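Local coordinates for siderophore-interacting protein (Aeromonas hydrophila, PDB 6K2L), which binds flavin-adenine dinucleotide (FAD) and, as a siderophore-interacting protein, probably reduces ferric siderophores so that their iron is released, at residues L209-Q213 and L236-R242; V7-R11 and E34-P39; M158-G164 and L181-V185. The protein carries 1 engineered substitution. One frame throughout, in Å; residues are numbered along the deposited sequence.

Interaction 1. Residues L209-Q213 and L236-R242; sequences LEEQQ and LEVDRTR
Leu236 packs against both Leu209 and Glu211 through the two branches of its side chain. Leu236 CB lies 4.3 Å from Glu211 CB. At CG the chain forks: CD1 goes to Leu209, and CD2 to Glu211 CB and the Leu209 carbonyl oxygen. Leu236 CD1 touches Leu209 CD1 at 3.6 Å, where the two leucine side chains cross at about a right angle. Leu236 CD2 comes down on Glu211 CB at 3.5 Å. With chi1 at -61° CG stands anti to the carbonyl carbon, which directs the fork across to segment 209-213.

The other end of the contact is polar. Arg242 reaches back along the loop, bent at chi3 (44°), and its NH2 meets Glu211 O at 2.6 Å. The carbonyl oxygen lies at the guanidinium edge, in its plane. The N-H...O angle is only 123°, so this hydrogen bond is weak. NE of the same group makes a second weak bond, to Ser214 O. Val238 CG1 of the same segment lies over the rim of one guanidinium face, 3.2 Å above the plane. An Asx turn at Asp239 shapes the loop before Arg242.

The contact lies on the surface and joins two helix-to-strand connections. Segment 209-213 runs from helix 198-205 into strand 214-218, and segment 236-242 runs from helix 222-235 into strand 243-245. These strands are parallel neighbours in the sheet. Leu209 also touches Tyr140 of strand 138-144 and His231 of helix 222-235, and Val238 touches Val232 of that helix.

Interaction 2. Residues V7-R11 and E34-P39; sequences VNRPR and ELADYP
A salt-bridge network of Arg9, Arg11, Glu34 and Asp37 ties the N-terminal lead-in of the FAD-binding barrel to the turn between strands 25-31 and 46-51. Arg11 is the buried centre. Arg11 NE meets Glu34 O at 2.5 Å, nearly straight at 168°. Arg11 NH2 bonds Asp37 OD1 at 2.8 Å, from above the carboxylate plane. Arg11 NH1 turns back to Val7 O at 3.2 Å. All three oxygens lie in or close to the guanidinium plane.

Each face of this group has a neighbour. Tyr38 CD1 lies 3.3 Å above one face, with the ring steeply inclined to it. The Arg9 guanidinium lies over the opposite face, offset toward the rim. CG of Arg9 lies between the backbone N and the carbonyl carbon (chi1 73°), and the extended chain carries its guanidinium to the acids. Arg9 NE reaches the anti lone pair of Glu34 OE2 at 3.2 Å, while Arg9 NH1 reaches Asp37 OD2 at 3.1 Å on its syn side. Arg9 NH1 also bonds Pro6 O.

Pro39 CD rests on Val7 O at 3.6 Å. Tyr38 OH bonds Ser124 O, just after strand 120-123.

Arg9 thus pairs with both carboxylates, Arg11 with Asp37 and a backbone oxygen. Asp37 gives each arginine one oxygen, which probably lets both guanidiniums sit close together. Bonds from all three nitrogens fix the rotation of Arg11.

Interaction 3. Residues M158-G164 and L181-V185; sequences MPADARG and LPAGV
Met158 and Pro182 form the tight part of this contact. Met158 CE presses on Pro182 CD at 3.3 Å, and the two side chains cross at about a right angle. The methionine chain bends at chi3 (-64°), which turns its methyl to the proline. The same methyl, Met158 CE, also touches Leu181 CD2 at 3.9 Å and Val185 CG2. Ala162 CB adds a looser touch at Pro182 CG, 4.2 Å away. Pro182 CG also lies against Pro159 O at 3.5 Å, so the proline ring sits among both apolar carbons and backbone oxygens.

The backbones join next to this patch. Gly164 N donates to Gly184 O at 3.1 Å. Gly164 pairs with Val185 in a parallel beta bridge. Two CA-H...O contacts accompany it, from Arg163 CA to Gly184 O and from Val185 CA to Gly164 O. Between the turns a water is held by three backbone atoms: it donates to Ala160 O and Ala162 O and accepts from Gly184 N at 2.9 Å.

The solvent side is looser. Arg163 is exposed, and its guanidinium makes no hydrogen bond across the contact. Gly184 CA lies over one face of the Arg163 guanidinium, 3.5 Å above its plane and offset toward the rim. Gly184 has no side chain, so the flat group can lie close to the backbone.

Two type I turns meet in this contact, Pro159-Ala162 and Pro182-Val185. Each leads into a strand of the parallel sheet, 163-170 or 185-191, the latter outermost within the chain. Across strand 163-170 lies strand 138-144, where Met158 touches Tyr139 and Met141. Leu181 and Val185 pack on Ile166.

Interactions 1 and 3 belong to the same parallel sheet, with centres about 18 Å apart. Each brings together segments that lead into neighbouring strands, interaction 3 at the 185-191 edge and interaction 1 at the 243-245 edge. Interaction 2 belongs to the barrel, with its centre about 36 Å from that of interaction 1 and about 33 Å from that of interaction 3. None of the three touches another. Interaction 1 is a surface contact of leucines and one weak arginine bond. Interaction 3 is partly buried and combines apolar packing with backbone pairing and a water. Interaction 2 is also partly buried, but held mainly by salt bridges, with a backbone oxygen also bonded.

Interaction 1. Residues L209-Q213 and L236-R242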
loop_
_atom_site.group_PDB
_atom_site.type_symbol
_atom_site.label_atom_id
_atom_site.label_comp_id
_atom_site.label_asym_id
_atom_site.label_seq_id
_atom_site.Cartn_x
_atom_site.Cartn_y
_atom_site.Cartn_z
ATOM N N LEU A 209 -14.993 -15.832 -17.119
ATOM C CA LEU A 209 -13.681 -15.405 -16.667
ATOM C C LEU A 209 -12.794 -15.079 -17.863
ATOM O O LEU A 209 -12.788 -15.802 -18.863
ATOM C CB LEU A 209 -13.019 -16.491 -15.804
ATOM C CG LEU A 209 -13.854 -17.053 -14.647
ATOM C CD1 LEU A 209 -13.274 -18.370 -14.160
ATOM C CD2 LEU A 209 -13.976 -16.042 -13.517
ATOM N N GLU A 210 -12.046 -13.993 -17.749
ATOM C CA GLU A 210 -11.012 -13.674 -18.713
ATOM C C GLU A 210 -9.759 -14.481 -18.429
ATOM O O GLU A 210 -9.272 -14.496 -17.295
ATOM C CB GLU A 210 -10.699 -12.191 -18.642
ATOM C CG GLU A 210 -11.903 -11.358 -19.031
ATOM C CD GLU A 210 -12.123 -11.334 -20.538
ATOM O OE1 GLU A 210 -11.117 -11.535 -21.269
ATOM O OE2 GLU A 210 -13.288 -11.109 -20.973
ATOM N N GLU A 211 -9.230 -15.153 -19.450
ATOM C CA GLU A 211 -7.999 -15.898 -19.257
ATOM C C GLU A 211 -6.767 -15.090 -19.595
ATOM O O GLU A 211 -5.663 -15.515 -19.242
ATOM C CB GLU A 211 -8.001 -17.193 -20.079
ATOM C CG GLU A 211 -7.841 -16.994 -21.567
ATOM C CD GLU A 211 -8.209 -18.251 -22.331
ATOM O OE1 GLU A 211 -7.413 -19.216 -22.297
ATOM O OE2 GLU A 211 -9.301 -18.278 -22.946
ATOM N N GLN A 212 -6.915 -13.950 -20.259
ATOM C CA GLN A 212 -5.772 -13.110 -20.597
ATOM C C GLN A 212 -5.777 -11.858 -19.731
ATOM O O GLN A 212 -6.837 -11.311 -19.415
ATOM C CB GLN A 212 -5.758 -12.715 -22.083
ATOM C CG GLN A 212 -5.922 -13.866 -23.066
ATOM C CD GLN A 212 -4.748 -14.842 -23.075
ATOM O OE1 GLN A 212 -3.671 -14.567 -22.516
ATOM N NE2 GLN A 212 -4.957 -16.004 -23.713
ATOM N N GLN A 213 -4.585 -11.419 -19.346
ATOM C CA GLN A 213 -4.402 -10.222 -18.528
ATOM C C GLN A 213 -5.260 -10.260 -17.271
ATOM O O GLN A 213 -5.954 -9.296 -16.940
ATOM C CB GLN A 213 -4.693 -8.961 -19.326
ATOM C CG GLN A 213 -3.721 -7.842 -19.024
ATOM C CD GLN A 213 -3.599 -6.888 -20.177
ATOM O OE1 GLN A 213 -3.833 -7.260 -21.333
ATOM N NE2 GLN A 213 -3.242 -5.642 -19.877
ATOM N N LEU A 236 -10.066 -23.159 -18.369
ATOM C CA LEU A 236 -9.267 -22.098 -18.957
ATOM C C LEU A 236 -7.812 -22.534 -18.893
ATOM O O LEU A 236 -7.466 -23.492 -18.196
ATOM C CB LEU A 236 -9.477 -20.761 -18.214
ATOM C CG LEU A 236 -10.858 -20.082 -18.122
ATOM C CD1 LEU A 236 -11.200 -19.805 -16.670
ATOM C CD2 LEU A 236 -10.833 -18.796 -18.891
ATOM N N GLU A 237 -6.955 -21.813 -19.615
ATOM C CA GLU A 237 -5.514 -22.002 -19.476
ATOM C C GLU A 237 -4.845 -20.706 -19.023
ATOM O O GLU A 237 -4.640 -19.771 -19.812
ATOM C CB GLU A 237 -4.875 -22.582 -20.746
ATOM C CG GLU A 237 -4.934 -24.101 -20.737
ATOM C CD GLU A 237 -4.341 -24.670 -19.396
ATOM O OE1 GLU A 237 -4.931 -25.593 -18.791
ATOM O OE2 GLU A 237 -3.277 -24.192 -18.934
ATOM N N VAL A 238 -4.508 -20.667 -17.733
ATOM C CA VAL A 238 -3.836 -19.533 -17.124
ATOM C C VAL A 238 -2.502 -20.020 -16.594
ATOM O O VAL A 238 -2.429 -21.080 -15.966
ATOM C CB VAL A 238 -4.706 -18.946 -16.000
ATOM C CG1 VAL A 238 -3.992 -17.758 -15.330
ATOM C CG2 VAL A 238 -6.074 -18.576 -16.530
ATOM N N ASP A 239 -1.453 -19.263 -16.850
ATOM C CA ASP A 239 -0.165 -19.661 -16.310
ATOM C C ASP A 239 -0.175 -19.612 -14.784
ATOM O O ASP A 239 -0.898 -18.826 -14.164
ATOM C CB ASP A 239 0.962 -18.771 -16.842
ATOM C CG ASP A 239 2.339 -19.294 -16.462
ATOM O OD1 ASP A 239 2.685 -20.445 -16.852
ATOM O OD2 ASP A 239 3.067 -18.570 -15.744
ATOM N N ARG A 240 0.658 -20.482 -14.188
ATOM C CA ARG A 240 0.742 -20.630 -12.739
ATOM C C ARG A 240 1.122 -19.324 -12.061
ATOM O O ARG A 240 0.753 -19.091 -10.905
ATOM C CB ARG A 240 1.768 -21.722 -12.394
ATOM C CG ARG A 240 1.819 -22.141 -10.926
ATOM C CD ARG A 240 1.928 -23.655 -10.758
ATOM N NE ARG A 240 0.682 -24.345 -11.107
ATOM C CZ ARG A 240 0.544 -25.213 -12.116
ATOM N NH1 ARG A 240 -0.643 -25.770 -12.341
ATOM N NH2 ARG A 240 1.576 -25.532 -12.903
ATOM N N THR A 241 1.864 -18.463 -12.748
ATOM C CA THR A 241 2.272 -17.211 -12.126
ATOM C C THR A 241 1.111 -16.231 -11.945
ATOM O O THR A 241 1.246 -15.266 -11.189
ATOM C CB THR A 241 3.383 -16.564 -12.953
ATOM O OG1 THR A 241 2.883 -16.236 -14.257
ATOM C CG2 THR A 241 4.544 -17.512 -13.091
ATOM N N ARG A 242 -0.018 -16.441 -12.623
ATOM C CA ARG A 242 -1.163 -15.547 -12.506
ATOM C C ARG A 242 -2.308 -16.172 -11.722
ATOM O O ARG A 242 -3.448 -15.711 -11.816
ATOM C CB ARG A 242 -1.616 -15.096 -13.890
ATOM C CG ARG A 242 -0.720 -13.988 -14.389
ATOM C CD ARG A 242 -0.733 -13.855 -15.885
ATOM N NE ARG A 242 -2.077 -13.928 -16.422
ATOM C CZ ARG A 242 -2.559 -14.951 -17.117
ATOM N NH1 ARG A 242 -1.786 -16.002 -17.354
ATOM N NH2 ARG A 242 -3.816 -14.911 -17.565
#

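Interaction 2. Residues V7-R11 and E34-P39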
loop_
_atom_site.group_PDB
_atom_site.type_symbol
_atom_site.label_atom_id
_atom_site.label_comp_id
_atom_site.label_asym_id
_atom_site.label_seq_id
_atom_site.Cartn_x
_atom_site.Cartn_y
_atom_site.Cartn_z
ATOM N N VAL A 7 17.746 -6.148 9.092
ATOM C CA VAL A 7 16.496 -5.478 8.758
ATOM C C VAL A 7 15.309 -6.430 8.730
ATOM O O VAL A 7 14.158 -5.976 8.686
ATOM C CB VAL A 7 16.691 -4.756 7.405
ATOM C CG1 VAL A 7 16.421 -5.705 6.234
ATOM C CG2 VAL A 7 15.835 -3.492 7.316
ATOM N N ASN A 8 15.550 -7.741 8.742
ATOM C CA ASN A 8 14.478 -8.729 8.793
ATOM C C ASN A 8 14.486 -9.520 10.099
ATOM O O ASN A 8 13.812 -10.552 10.200
ATOM C CB ASN A 8 14.563 -9.671 7.588
ATOM C CG ASN A 8 13.825 -9.123 6.376
ATOM O OD1 ASN A 8 14.334 -8.234 5.686
ATOM N ND2 ASN A 8 12.618 -9.647 6.109
ATOM N N ARG A 9 15.230 -9.052 11.103
ATOM C CA ARG A 9 15.221 -9.680 12.417
ATOM C C ARG A 9 13.793 -9.777 12.971
ATOM O O ARG A 9 12.919 -8.959 12.651
ATOM C CB ARG A 9 16.099 -8.884 13.388
ATOM C CG ARG A 9 15.470 -7.569 13.826
ATOM C CD ARG A 9 16.456 -6.592 14.421
ATOM N NE ARG A 9 15.817 -5.327 14.795
ATOM C CZ ARG A 9 15.669 -4.281 13.982
ATOM N NH1 ARG A 9 16.101 -4.345 12.734
ATOM N NH2 ARG A 9 15.072 -3.170 14.413
ATOM N N PRO A 10 13.530 -10.774 13.807
ATOM C CA PRO A 10 12.248 -10.796 14.514
ATOM C C PRO A 10 12.178 -9.615 15.468
ATOM O O PRO A 10 13.171 -9.247 16.097
ATOM C CB PRO A 10 12.259 -12.140 15.260
ATOM C CG PRO A 10 13.690 -12.554 15.307
ATOM C CD PRO A 10 14.373 -11.941 14.122
ATOM N N ARG A 11 10.999 -9.004 15.549
ATOM C CA ARG A 11 10.781 -7.874 16.442
ATOM C C ARG A 11 9.659 -8.181 17.421
ATOM O O ARG A 11 8.661 -8.816 17.062
ATOM C CB ARG A 11 10.439 -6.607 15.669
ATOM C CG ARG A 11 11.512 -6.157 14.744
ATOM C CD ARG A 11 10.861 -5.490 13.602
ATOM N NE ARG A 11 11.719 -4.523 12.917
ATOM C CZ ARG A 11 12.408 -4.806 11.821
ATOM N NH1 ARG A 11 12.351 -6.041 11.315
ATOM N NH2 ARG A 11 13.133 -3.856 11.231
ATOM N N GLU A 34 11.258 -0.416 16.961
ATOM C CA GLU A 34 11.866 -1.340 16.013
ATOM C C GLU A 34 11.127 -1.424 14.672
ATOM O O GLU A 34 11.586 -2.146 13.776
ATOM C CB GLU A 34 11.914 -2.728 16.646
ATOM C CG GLU A 34 13.225 -3.081 17.297
ATOM C CD GLU A 34 13.192 -4.483 17.856
ATOM O OE1 GLU A 34 12.383 -4.733 18.790
ATOM O OE2 GLU A 34 13.947 -5.339 17.333
ATOM N N LEU A 35 9.982 -0.748 14.515
ATOM C CA LEU A 35 9.273 -0.760 13.240
ATOM C C LEU A 35 9.806 0.280 12.257
ATOM O O LEU A 35 9.398 0.267 11.091
ATOM C CB LEU A 35 7.774 -0.534 13.464
ATOM C CG LEU A 35 7.078 -1.733 14.116
ATOM C CD1 LEU A 35 5.589 -1.494 14.236
ATOM C CD2 LEU A 35 7.394 -3.006 13.330
ATOM N N ALA A 36 10.727 1.146 12.695
ATOM C CA ALA A 36 11.190 2.255 11.869
ATOM C C ALA A 36 11.915 1.779 10.608
ATOM O O ALA A 36 11.772 2.380 9.539
ATOM C CB ALA A 36 12.092 3.165 12.702
ATOM N N ASP A 37 12.687 0.701 10.694
ATOM C CA ASP A 37 13.354 0.166 9.511
ATOM C C ASP A 37 12.646 -1.063 8.935
ATOM O O ASP A 37 13.223 -1.769 8.096
ATOM C CB ASP A 37 14.805 -0.176 9.837
ATOM C CG ASP A 37 14.918 -1.041 11.051
ATOM O OD1 ASP A 37 13.869 -1.237 11.689
ATOM O OD2 ASP A 37 16.028 -1.515 11.379
ATOM N N TYR A 38 11.426 -1.336 9.369
ATOM C CA TYR A 38 10.701 -2.500 8.874
ATOM C C TYR A 38 10.406 -2.321 7.390
ATOM O O TYR A 38 9.948 -1.247 6.987
ATOM C CB TYR A 38 9.398 -2.683 9.661
ATOM C CG TYR A 38 8.765 -4.047 9.496
ATOM C CD1 TYR A 38 9.198 -5.130 10.240
ATOM C CD2 TYR A 38 7.726 -4.246 8.597
ATOM C CE1 TYR A 38 8.615 -6.374 10.086
ATOM C CE2 TYR A 38 7.145 -5.472 8.435
ATOM C CZ TYR A 38 7.588 -6.535 9.181
ATOM O OH TYR A 38 7.026 -7.782 9.012
ATOM N N PRO A 39 10.654 -3.335 6.553
ATOM C CA PRO A 39 10.378 -3.212 5.111
ATOM C C PRO A 39 8.925 -2.864 4.788
ATOM O O PRO A 39 8.003 -3.090 5.579
ATOM C CB PRO A 39 10.734 -4.594 4.568
ATOM C CG PRO A 39 11.708 -5.143 5.547
ATOM C CD PRO A 39 11.367 -4.581 6.885
#

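Interaction 3. Residues M158-G164 and L181-V185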
loop_
_atom_site.group_PDB
_atom_site.type_symbol
_atom_site.label_atom_id
_atom_site.label_comp_id
_atom_site.label_asym_id
_atom_site.label_seq_id
_atom_site.Cartn_x
_atom_site.Cartn_y
_atom_site.Cartn_z
ATOM N N MET A 158 -5.919 -1.217 -5.763
ATOM C CA MET A 158 -6.312 -1.535 -7.133
ATOM C C MET A 158 -6.648 -0.255 -7.903
ATOM O O MET A 158 -7.275 0.655 -7.354
ATOM C CB MET A 158 -7.540 -2.455 -7.152
ATOM C CG MET A 158 -7.342 -3.908 -6.758
ATOM S SD MET A 158 -8.765 -4.942 -7.195
ATOM C CE MET A 158 -9.980 -4.253 -6.186
ATOM N N PRO A 159 -6.267 -0.175 -9.182
ATOM C CA PRO A 159 -6.612 1.009 -9.983
ATOM C C PRO A 159 -8.110 1.123 -10.186
ATOM O O PRO A 159 -8.836 0.130 -10.208
ATOM C CB PRO A 159 -5.907 0.758 -11.319
ATOM C CG PRO A 159 -4.828 -0.214 -10.987
ATOM C CD PRO A 159 -5.395 -1.100 -9.921
ATOM N N ALA A 160 -8.556 2.360 -10.385
ATOM C CA ALA A 160 -9.982 2.646 -10.447
ATOM C C ALA A 160 -10.671 1.945 -11.607
ATOM O O ALA A 160 -11.882 1.699 -11.541
ATOM C CB ALA A 160 -10.187 4.154 -10.521
ATOM N N ASP A 161 -9.928 1.587 -12.661
ATOM C CA ASP A 161 -10.500 0.865 -13.797
ATOM C C ASP A 161 -10.300 -0.658 -13.733
ATOM O O ASP A 161 -10.648 -1.355 -14.699
ATOM C CB ASP A 161 -9.917 1.392 -15.112
ATOM C CG ASP A 161 -8.395 1.308 -15.151
ATOM O OD1 ASP A 161 -7.777 1.088 -14.077
ATOM O OD2 ASP A 161 -7.812 1.483 -16.250
ATOM N N ALA A 162 -9.750 -1.189 -12.639
ATOM C CA ALA A 162 -9.674 -2.635 -12.495
ATOM C C ALA A 162 -11.067 -3.248 -12.562
ATOM O O ALA A 162 -12.072 -2.596 -12.257
ATOM C CB ALA A 162 -9.009 -3.012 -11.182
ATOM N N ARG A 163 -11.125 -4.502 -12.998
ATOM C CA ARG A 163 -12.386 -5.211 -13.147
ATOM C C ARG A 163 -12.271 -6.588 -12.515
ATOM O O ARG A 163 -11.177 -7.098 -12.286
ATOM C CB ARG A 163 -12.779 -5.350 -14.611
ATOM C CG ARG A 163 -13.035 -4.020 -15.262
ATOM C CD ARG A 163 -13.931 -4.166 -16.463
ATOM N NE ARG A 163 -15.330 -4.389 -16.088
ATOM C CZ ARG A 163 -16.191 -3.433 -15.734
ATOM N NH1 ARG A 163 -15.805 -2.157 -15.694
ATOM N NH2 ARG A 163 -17.447 -3.762 -15.435
ATOM N N GLY A 164 -13.403 -7.190 -12.237
ATOM C CA GLY A 164 -13.390 -8.570 -11.827
ATOM C C GLY A 164 -14.539 -8.893 -10.903
ATOM O O GLY A 164 -15.563 -8.216 -10.874
ATOM N N LEU A 181 -14.527 -0.845 -3.387
ATOM C CA LEU A 181 -13.820 -1.474 -4.481
ATOM C C LEU A 181 -13.907 -0.569 -5.707
ATOM O O LEU A 181 -14.780 0.307 -5.751
ATOM C CB LEU A 181 -14.462 -2.828 -4.779
ATOM C CG LEU A 181 -14.358 -3.985 -3.796
ATOM C CD1 LEU A 181 -15.275 -5.060 -4.307
ATOM C CD2 LEU A 181 -12.922 -4.534 -3.685
ATOM N N PRO A 182 -13.044 -0.739 -6.715
ATOM C CA PRO A 182 -13.298 -0.108 -8.020
ATOM C C PRO A 182 -14.690 -0.472 -8.502
ATOM O O PRO A 182 -15.184 -1.570 -8.224
ATOM C CB PRO A 182 -12.219 -0.701 -8.929
ATOM C CG PRO A 182 -11.159 -1.196 -8.018
ATOM C CD PRO A 182 -11.795 -1.516 -6.691
ATOM N N ALA A 183 -15.334 0.465 -9.211
ATOM C CA ALA A 183 -16.715 0.244 -9.628
ATOM C C ALA A 183 -16.851 -1.024 -10.459
ATOM O O ALA A 183 -17.879 -1.708 -10.399
ATOM C CB ALA A 183 -17.235 1.446 -10.420
ATOM N N GLY A 184 -15.819 -1.363 -11.237
ATOM C CA GLY A 184 -15.856 -2.557 -12.060
ATOM C C GLY A 184 -15.597 -3.871 -11.359
ATOM O O GLY A 184 -15.557 -4.906 -12.029
ATOM N N VAL A 185 -15.404 -3.890 -10.040
ATOM C CA VAL A 185 -15.193 -5.139 -9.317
ATOM C C VAL A 185 -16.465 -5.488 -8.548
ATOM O O VAL A 185 -16.895 -4.760 -7.643
ATOM C CB VAL A 185 -13.974 -5.067 -8.387
ATOM C CG1 VAL A 185 -13.927 -6.285 -7.467
ATOM C CG2 VAL A 185 -12.682 -4.965 -9.195
HETATM O O HOH W 1 -13.358 -0.321 -12.478
#